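Local coordinates for arabinogalactan endo-1,4-beta-galactosidase (Ignisphaera aggregans, PDB 7OSK), which probably cleaves the beta-1,4-galactan chains of arabinogalactan internally, through the calcium-binding family 53 glycoside hydrolase domain present here, at residues R77-I82 and A376-N381. Residues are numbered along the deposited sequence; the frame is centred on the assembly and turned at random.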
ATOM      1  N   ARG A  77     -11.830 -20.673  -3.378  1.00 30.79           N
ATOM      2  CA  ARG A  77     -12.556 -19.908  -2.367  1.00 29.11           C
ATOM      3  C   ARG A  77     -12.620 -18.432  -2.742  1.00 28.69           C
ATOM      4  O   ARG A  77     -11.935 -17.979  -3.661  1.00 27.88           O
ATOM      5  CB  ARG A  77     -11.887 -20.046  -0.997  1.00 29.85           C
ATOM      6  CG  ARG A  77     -11.741 -21.471  -0.491  1.00 31.73           C
ATOM      7  CD  ARG A  77     -12.830 -21.841   0.494  1.00 30.22           C
ATOM      8  NE  ARG A  77     -12.869 -20.931   1.635  1.00 29.45           N
ATOM      9  CZ  ARG A  77     -12.024 -20.974   2.661  1.00 29.74           C
ATOM     10  NH1 ARG A  77     -11.056 -21.881   2.699  1.00 31.06           N
ATOM     11  NH2 ARG A  77     -12.145 -20.102   3.650  1.00 28.64           N
ATOM     12  N   ASP A  78     -13.448 -17.684  -2.021  1.00 29.25           N
ATOM     13  CA  ASP A  78     -13.448 -16.233  -2.123  1.00 28.47           C
ATOM     14  C   ASP A  78     -12.133 -15.718  -1.547  1.00 27.45           C
ATOM     15  O   ASP A  78     -11.760 -16.086  -0.434  1.00 27.02           O
ATOM     16  CB  ASP A  78     -14.642 -15.639  -1.375  1.00 29.14           C
ATOM     17  CG  ASP A  78     -14.869 -14.171  -1.693  1.00 35.55           C
ATOM     18  OD1 ASP A  78     -13.880 -13.442  -1.937  1.00 33.12           O
ATOM     19  OD2 ASP A  78     -16.044 -13.743  -1.691  1.00 40.42           O
ATOM     20  N   LEU A  79     -11.435 -14.881  -2.307  1.00 24.96           N
ATOM     21  CA  LEU A  79     -10.126 -14.374  -1.897  1.00 24.33           C
ATOM     22  C   LEU A  79     -10.153 -13.767  -0.497  1.00 23.88           C
ATOM     23  O   LEU A  79      -9.293 -14.065   0.331  1.00 24.02           O
ATOM     24  CB  LEU A  79      -9.624 -13.333  -2.900  1.00 24.08           C
ATOM     25  CG  LEU A  79      -8.383 -12.533  -2.495  1.00 19.97           C
ATOM     26  CD1 LEU A  79      -7.188 -13.445  -2.265  1.00 20.95           C
ATOM     27  CD2 LEU A  79      -8.066 -11.492  -3.548  1.00 20.15           C
ATOM     28  N   LEU A  80     -11.142 -12.919  -0.238  1.00 24.62           N
ATOM     29  CA  LEU A  80     -11.242 -12.241   1.048  1.00 23.68           C
ATOM     30  C   LEU A  80     -11.436 -13.235   2.188  1.00 22.60           C
ATOM     31  O   LEU A  80     -10.991 -12.996   3.309  1.00 23.31           O
ATOM     32  CB  LEU A  80     -12.389 -11.229   1.031  1.00 25.11           C
ATOM     33  CG  LEU A  80     -12.158  -9.965   0.200  1.00 23.48           C
ATOM     34  CD1 LEU A  80     -13.433  -9.142   0.132  1.00 21.90           C
ATOM     35  CD2 LEU A  80     -11.014  -9.135   0.770  1.00 22.51           C
ATOM     36  N   ASP A  81     -12.098 -14.352   1.903  1.00 23.94           N
ATOM     37  CA  ASP A  81     -12.264 -15.402   2.901  1.00 25.68           C
ATOM     38  C   ASP A  81     -10.924 -16.074   3.183  1.00 24.23           C
ATOM     39  O   ASP A  81     -10.628 -16.424   4.324  1.00 24.20           O
ATOM     40  CB  ASP A  81     -13.292 -16.442   2.443  1.00 26.25           C
ATOM     41  CG  ASP A  81     -14.714 -15.914   2.470  1.00 25.79           C
ATOM     42  OD1 ASP A  81     -15.009 -15.030   3.300  1.00 26.15           O
ATOM     43  OD2 ASP A  81     -15.541 -16.392   1.666  1.00 27.41           O
ATOM     44  N   ILE A  82     -10.115 -16.249   2.141  1.00 22.82           N
ATOM     45  CA  ILE A  82      -8.800 -16.859   2.299  1.00 24.76           C
ATOM     46  C   ILE A  82      -7.905 -15.960   3.148  1.00 25.80           C
ATOM     47  O   ILE A  82      -7.167 -16.438   4.009  1.00 25.69           O
ATOM     48  CB  ILE A  82      -8.120 -17.123   0.940  1.00 25.04           C
ATOM     49  CG1 ILE A  82      -8.991 -18.047   0.084  1.00 25.49           C
ATOM     50  CG2 ILE A  82      -6.733 -17.739   1.145  1.00 25.39           C
ATOM     51  CD1 ILE A  82      -8.455 -18.285  -1.320  1.00 27.64           C
ATOM     52  N   ALA A 376       4.327 -12.332  -4.371  1.00 23.56           N
ATOM     53  CA  ALA A 376       2.956 -12.430  -3.884  1.00 22.75           C
ATOM     54  C   ALA A 376       2.884 -13.450  -2.754  1.00 21.60           C
ATOM     55  O   ALA A 376       3.855 -14.155  -2.490  1.00 22.62           O
ATOM     56  CB  ALA A 376       2.011 -12.813  -5.013  1.00 22.51           C
ATOM     57  N   LEU A 377       1.739 -13.517  -2.081  1.00 19.51           N
ATOM     58  CA  LEU A 377       1.530 -14.500  -1.021  1.00 21.04           C
ATOM     59  C   LEU A 377       0.765 -15.714  -1.550  1.00 23.64           C
ATOM     60  O   LEU A 377       0.373 -16.597  -0.784  1.00 24.79           O
ATOM     61  CB  LEU A 377       0.787 -13.864   0.158  1.00 22.05           C
ATOM     62  CG  LEU A 377       1.559 -12.771   0.905  1.00 20.65           C
ATOM     63  CD1 LEU A 377       0.680 -12.089   1.944  1.00 21.05           C
ATOM     64  CD2 LEU A 377       2.803 -13.341   1.568  1.00 23.64           C
ATOM     65  N   PHE A 378       0.563 -15.746  -2.866  1.00 23.33           N
ATOM     66  CA  PHE A 378      -0.031 -16.886  -3.557  1.00 22.33           C
ATOM     67  C   PHE A 378       0.940 -17.355  -4.635  1.00 23.09           C
ATOM     68  O   PHE A 378       1.706 -16.550  -5.165  1.00 24.17           O
ATOM     69  CB  PHE A 378      -1.375 -16.511  -4.187  1.00 21.17           C
ATOM     70  CG  PHE A 378      -2.423 -16.101  -3.193  1.00 21.26           C
ATOM     71  CD1 PHE A 378      -2.429 -14.822  -2.664  1.00 21.91           C
ATOM     72  CD2 PHE A 378      -3.412 -16.988  -2.800  1.00 25.64           C
ATOM     73  CE1 PHE A 378      -3.396 -14.438  -1.752  1.00 20.85           C
ATOM     74  CE2 PHE A 378      -4.383 -16.611  -1.889  1.00 23.97           C
ATOM     75  CZ  PHE A 378      -4.374 -15.333  -1.365  1.00 22.67           C
ATOM     76  N   ASP A 379       0.917 -18.644  -4.966  1.00 23.53           N
ATOM     77  CA  ASP A 379       1.797 -19.153  -6.015  1.00 24.59           C
ATOM     78  C   ASP A 379       1.201 -18.881  -7.394  1.00 23.58           C
ATOM     79  O   ASP A 379       0.147 -18.253  -7.513  1.00 22.68           O
ATOM     80  CB  ASP A 379       2.079 -20.652  -5.829  1.00 28.30           C
ATOM     81  CG  ASP A 379       0.825 -21.515  -5.875  1.00 26.34           C
ATOM     82  OD1 ASP A 379      -0.143 -21.172  -6.588  1.00 25.63           O
ATOM     83  OD2 ASP A 379       0.823 -22.564  -5.196  1.00 25.62           O
ATOM     84  N   PHE A 380       1.878 -19.363  -8.431  1.00 22.86           N
ATOM     85  CA  PHE A 380       1.483 -19.084  -9.807  1.00 25.29           C
ATOM     86  C   PHE A 380       0.130 -19.703 -10.135  1.00 25.18           C
ATOM     87  O   PHE A 380      -0.606 -19.198 -10.983  1.00 24.66           O
ATOM     88  CB  PHE A 380       2.551 -19.600 -10.775  1.00 24.62           C
ATOM     89  CG  PHE A 380       3.940 -19.113 -10.459  1.00 25.18           C
ATOM     90  CD1 PHE A 380       4.131 -17.921  -9.780  1.00 25.53           C
ATOM     91  CD2 PHE A 380       5.052 -19.847 -10.834  1.00 25.62           C
ATOM     92  CE1 PHE A 380       5.403 -17.470  -9.484  1.00 26.75           C
ATOM     93  CE2 PHE A 380       6.330 -19.398 -10.542  1.00 24.99           C
ATOM     94  CZ  PHE A 380       6.503 -18.209  -9.866  1.00 25.83           C
ATOM     95  N   ASN A 381      -0.195 -20.796  -9.454  1.00 26.46           N
ATOM     96  CA  ASN A 381      -1.471 -21.470  -9.656  1.00 28.01           C
ATOM     97  C   ASN A 381      -2.584 -20.838  -8.821  1.00 25.85           C
ATOM     98  O   ASN A 381      -3.703 -21.348  -8.771  1.00 25.50           O
ATOM     99  CB  ASN A 381      -1.336 -22.955  -9.323  1.00 27.19           C
ATOM    100  CG  ASN A 381      -0.292 -23.648 -10.180  1.00 27.65           C
ATOM    101  OD1 ASN A 381      -0.153 -23.354 -11.368  1.00 26.64           O
ATOM    102  ND2 ASN A 381       0.452 -24.570  -9.578  1.00 27.04           N
TER
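Phe378 makes a small, buried apolar contact with Leu79 and Ile82, joining the loop that follows strand 346-352 to the start of helix 79-85. The backbones stay far apart, with Leu79 CA and Phe378 CA separated by 10.5 Å, and a long, flat phenylalanine suits such a gap. Phe378 CZ meets Leu79 CD1 at 3.5 Å, an approach oblique to the ring. Ile82 instead brings its branch methyl CG2 to the ring edge, 4.0 Å from Phe378 CE2; beta-branching sets this methyl directly on CB, which already points toward the loop. Leucine's reach serves the first position: with CG anti to the backbone N (chi1 170°), the chain extends until its CD1 methyl meets the ring. In the closed eight-stranded TIM barrel of this family 53 domain, helix 79-85 falls in the chain between strands 51-55 and 90-95, whereas Phe378 comes after the last strand, so the contact bridges the two ends of the barrel sequence. Tyr69 adds an edge-to-face ring contact to Phe378. Asp78 is the N-cap: its OD1 accepts from Leu80 N at 3.3 Å, and its negative charge probably interacts favourably with the positive end of the helix dipole. The side chain of Phe378 is about 9 Å from that of Glu373, a calcium ligand earlier in the same loop.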